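Local structure of hypothetical protein yxiM (Bacillus subtilis, 2O14) at residues R53-S58 / A144-A149; G61-A66 / K92-N97. The protein is an uncharacterised GDSL-family protein that probably acts as an ester hydrolase and also carries a galactose-binding-like domain. All coordinates share one frame; numbering follows the deposited sequence.

In the fold
Both contacts sit in the galactose-binding-like domain, in one mixed sheet, and each joins strands that are separated by one strand lying between them. In interaction 1 the go-between is strand 65-69; in interaction 2 it is strand 146-156. Interaction 2 is nested in the loop closed by interaction 1, their centres about 6 Å apart. S148 ties them together, its hydroxyl bonded to D65 O and its backbone to T94. Interaction 1 is partly buried and rests on small van der Waals touches from a partly exposed edge. Interaction 2 is more deeply buried and chemically mixed: an aliphatic lysine chain, a bridging water and a bound manganese beside it.

Interaction 1: residues R53-S58 / A144-A149; sequences RDVAAS and AFTLSA
V55 and T146 meet through one methyl each: CG2 of V55 lies 4.1 Å from CG2 of T146, with the two side chains crossing at about a right angle. Two residues further along both segments, CB of A57 rests 4.0 Å from OG of S148. These two touches carry the whole contact, and no hydrogen bond links the segments, because their strands are not neighbours. Strand 65-69 runs between them, its A66 pairing with V55 on one side and its V67 with L147 on the other. The V55 and T146 CA atoms are nevertheless only 8.2 Å apart, close enough for short side chains to reach over the intervening strand.

The torsion of T146 divides its labour. With chi1 at 63° the hydroxyl sits between the backbone N and the carbonyl carbon, where it bonds to N97 O, and the methyl is left to face the valine. The buried hydroxyl of S148 makes its main hydrogen bond to D65 O, with L95 O as a weak second acceptor, and the A57 methyl touches the same oxygen as an apolar neighbour. S148 and A149 both face T94, a classic beta bulge that locally disturbs the strand. Contact between second-neighbour strands over the middle one is consistent with a curled sheet, as in the beta-sandwich of galactose-binding-like domains.

Interaction 2: residues G61-A66 / K92-N97; sequences GVKSDA and KVTLGN. With MN (manganese (II) ion), chain B.
K63 meets T94 with its hydrocarbon rather than its charge: the extended lysine chain passes over the threonine methyl at about a right angle. CE of K63 comes within 3.6 Å of T94 CG2, and CG of K63 lies 3.8 Å from the same methyl. The first torsion (chi1 -64°) places CG beside the backbone N, and from there the straight chain carries NZ past T94 to a salt bridge with E120. That carboxylate also has a weak hydrogen bond from T94 and a long, weak ion pair with K92, and would be expected to ease the proximity of the two lysines.

The backbones draw nearest at A66 and G96, where A66 CB sits 4.0 Å from G96 CA, the glycine having no side chain to hold the alanine methyl off. No direct hydrogen bond spans the contact; instead one water bridges two backbone carbonyls, donating to K63 O at 3.1 Å and to L95 O at 2.9 Å.

The other flank of segment 61-66 binds the manganese ion. D65 grips it with both carboxylate oxygens, OD1 at 2.3 Å and OD2 at 2.4 Å from the metal, and D19 and S24 supply further ligands. A metal-bound water donates to G61 O, which also accepts from the backbone N and the hydroxyl of S64, the latter nearly in line with the carbonyl bond (166°). G61 O thus belongs to the metal's second shell, and S64 holds that carbonyl in place. The chemistry implies that one short segment is fixed from two directions, by metal coordination on one flank and by apolar packing, bridging water and an ion pair on the other.

Interaction 1: residues R53-S58 / A144-A149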
# COMPACT_ATOMS: atom_id res chain seq x y z
N ARG A 53 -3.31 -6.51 24.88
CA ARG A 53 -2.33 -6.46 25.96
C ARG A 53 -1.56 -5.14 25.95
O ARG A 53 -1.21 -4.64 24.89
CB ARG A 53 -1.36 -7.63 25.82
CG ARG A 53 -0.19 -7.62 26.80
CD ARG A 53 0.67 -8.85 26.58
NE ARG A 53 -0.09 -10.08 26.80
CZ ARG A 53 0.26 -11.27 26.33
NH1 ARG A 53 -0.49 -12.34 26.58
NH2 ARG A 53 1.36 -11.41 25.60
N ASP A 54 -1.31 -4.58 27.12
CA ASP A 54 -0.55 -3.33 27.22
C ASP A 54 0.93 -3.65 27.11
O ASP A 54 1.41 -4.56 27.78
CB ASP A 54 -0.80 -2.63 28.56
CG ASP A 54 -2.21 -2.11 28.69
OD1 ASP A 54 -2.70 -1.51 27.72
OD2 ASP A 54 -2.81 -2.28 29.78
N VAL A 55 1.66 -2.92 26.28
CA VAL A 55 3.09 -3.17 26.14
C VAL A 55 3.86 -1.87 26.00
O VAL A 55 3.33 -0.85 25.57
CB VAL A 55 3.40 -4.06 24.90
CG1 VAL A 55 2.73 -5.43 25.04
CG2 VAL A 55 2.94 -3.37 23.63
N ALA A 56 5.13 -1.93 26.39
CA ALA A 56 5.99 -0.77 26.30
C ALA A 56 6.39 -0.57 24.84
O ALA A 56 6.31 -1.50 24.04
CB ALA A 56 7.24 -0.99 27.16
N ALA A 57 6.79 0.65 24.51
CA ALA A 57 7.24 0.98 23.16
C ALA A 57 8.52 1.81 23.29
O ALA A 57 8.73 2.48 24.31
CB ALA A 57 6.17 1.75 22.40
N SER A 58 9.36 1.78 22.26
CA SER A 58 10.65 2.47 22.27
C SER A 58 10.70 3.98 22.01
O SER A 58 11.77 4.57 22.14
CB SER A 58 11.56 1.80 21.24
OG SER A 58 11.04 1.99 19.93
N ALA A 144 5.23 -8.77 16.73
CA ALA A 144 4.23 -8.05 17.51
C ALA A 144 3.47 -7.00 16.71
O ALA A 144 4.06 -6.15 16.05
CB ALA A 144 4.90 -7.39 18.72
N PHE A 145 2.14 -7.08 16.77
CA PHE A 145 1.29 -6.12 16.07
C PHE A 145 0.81 -5.15 17.14
O PHE A 145 -0.10 -5.45 17.91
CB PHE A 145 0.13 -6.87 15.40
CG PHE A 145 0.59 -7.95 14.46
CD1 PHE A 145 1.57 -7.67 13.51
CD2 PHE A 145 0.10 -9.24 14.56
CE1 PHE A 145 2.05 -8.67 12.66
CE2 PHE A 145 0.57 -10.26 13.72
CZ PHE A 145 1.55 -9.97 12.78
N THR A 146 1.47 -4.00 17.20
CA THR A 146 1.20 -2.99 18.21
C THR A 146 0.71 -1.65 17.70
O THR A 146 1.00 -1.25 16.57
CB THR A 146 2.48 -2.73 19.01
OG1 THR A 146 3.47 -2.20 18.12
CG2 THR A 146 3.00 -4.02 19.62
N LEU A 147 -0.01 -0.94 18.56
CA LEU A 147 -0.56 0.37 18.21
C LEU A 147 -0.28 1.37 19.34
O LEU A 147 -0.67 1.15 20.48
CB LEU A 147 -2.07 0.24 17.98
CG LEU A 147 -2.82 1.53 17.61
CD1 LEU A 147 -2.27 2.09 16.30
CD2 LEU A 147 -4.31 1.26 17.49
N SER A 148 0.40 2.48 19.03
CA SER A 148 0.71 3.49 20.03
C SER A 148 -0.28 4.65 20.05
O SER A 148 -0.58 5.19 21.11
CB SER A 148 2.12 4.07 19.83
OG SER A 148 3.12 3.22 20.34
N ALA A 149 -0.76 5.06 18.88
CA ALA A 149 -1.70 6.17 18.86
C ALA A 149 -2.53 6.26 17.59
O ALA A 149 -2.19 5.66 16.58
CB ALA A 149 -0.93 7.48 19.04

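Interaction 2: residues G61-A66 / K92-N97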
# COMPACT_ATOMS: atom_id res chain seq x y z
N GLY A 61 6.86 10.34 23.99
CA GLY A 61 5.46 10.72 24.02
C GLY A 61 4.54 9.53 23.87
O GLY A 61 4.76 8.48 24.48
N VAL A 62 3.50 9.67 23.05
CA VAL A 62 2.55 8.58 22.85
C VAL A 62 3.21 7.32 22.28
O VAL A 62 2.61 6.25 22.28
CB VAL A 62 1.40 9.02 21.92
CG1 VAL A 62 0.61 10.14 22.59
CG2 VAL A 62 1.93 9.47 20.58
N LYS A 63 4.46 7.45 21.83
CA LYS A 63 5.20 6.32 21.27
C LYS A 63 5.95 5.52 22.34
O LYS A 63 6.61 4.53 22.03
CB LYS A 63 6.19 6.82 20.21
CG LYS A 63 5.52 7.45 19.01
CD LYS A 63 6.54 7.81 17.95
CE LYS A 63 5.88 8.46 16.75
NZ LYS A 63 6.91 8.79 15.71
N SER A 64 5.83 5.96 23.59
CA SER A 64 6.49 5.29 24.70
C SER A 64 5.73 4.04 25.15
O SER A 64 6.26 3.21 25.89
CB SER A 64 6.62 6.24 25.89
OG SER A 64 5.34 6.48 26.46
N ASP A 65 4.47 3.92 24.74
CA ASP A 65 3.67 2.76 25.12
C ASP A 65 2.68 2.38 24.03
O ASP A 65 2.47 3.14 23.09
CB ASP A 65 2.94 3.02 26.45
CG ASP A 65 2.08 4.27 26.42
OD1 ASP A 65 1.99 4.93 25.36
OD2 ASP A 65 1.49 4.61 27.46
N ALA A 66 2.06 1.21 24.17
CA ALA A 66 1.11 0.74 23.16
C ALA A 66 0.29 -0.44 23.64
O ALA A 66 0.44 -0.90 24.76
CB ALA A 66 1.87 0.36 21.89
N LYS A 92 -4.67 8.88 11.05
CA LYS A 92 -3.22 8.86 11.14
C LYS A 92 -2.90 7.75 12.12
O LYS A 92 -3.38 7.76 13.25
CB LYS A 92 -2.69 10.19 11.66
CG LYS A 92 -1.18 10.19 11.84
CD LYS A 92 -0.73 11.33 12.74
CE LYS A 92 0.75 11.24 13.06
NZ LYS A 92 1.16 12.32 14.01
N VAL A 93 -2.10 6.79 11.68
CA VAL A 93 -1.74 5.65 12.52
C VAL A 93 -0.30 5.73 13.01
O VAL A 93 0.60 6.05 12.24
CB VAL A 93 -1.88 4.31 11.74
CG1 VAL A 93 -1.52 3.14 12.65
CG2 VAL A 93 -3.29 4.17 11.21
N THR A 94 -0.11 5.42 14.29
CA THR A 94 1.22 5.42 14.89
C THR A 94 1.35 4.09 15.63
O THR A 94 0.69 3.88 16.65
CB THR A 94 1.41 6.56 15.91
OG1 THR A 94 1.10 7.81 15.29
CG2 THR A 94 2.85 6.58 16.41
N LEU A 95 2.20 3.20 15.12
CA LEU A 95 2.39 1.89 15.73
C LEU A 95 3.33 1.89 16.92
O LEU A 95 3.96 2.90 17.23
CB LEU A 95 2.93 0.90 14.68
CG LEU A 95 2.17 0.74 13.35
CD1 LEU A 95 2.83 -0.36 12.51
CD2 LEU A 95 0.71 0.39 13.64
N GLY A 96 3.43 0.74 17.58
CA GLY A 96 4.33 0.59 18.71
C GLY A 96 5.59 -0.05 18.14
O GLY A 96 5.95 0.22 17.00
N ASN A 97 6.26 -0.90 18.91
CA ASN A 97 7.46 -1.56 18.40
C ASN A 97 7.00 -2.46 17.27
O ASN A 97 6.13 -3.31 17.45
CB ASN A 97 8.15 -2.35 19.51
CG ASN A 97 8.73 -1.44 20.58
OD1 ASN A 97 9.30 -1.91 21.56
ND2 ASN A 97 8.60 -0.13 20.37
MN MN B . 0.68 6.55 26.37
O HOH W 1 2.52 7.68 26.24
O HOH W 2 6.06 3.56 19.17
O HOH W 3 -1.46 5.69 26.74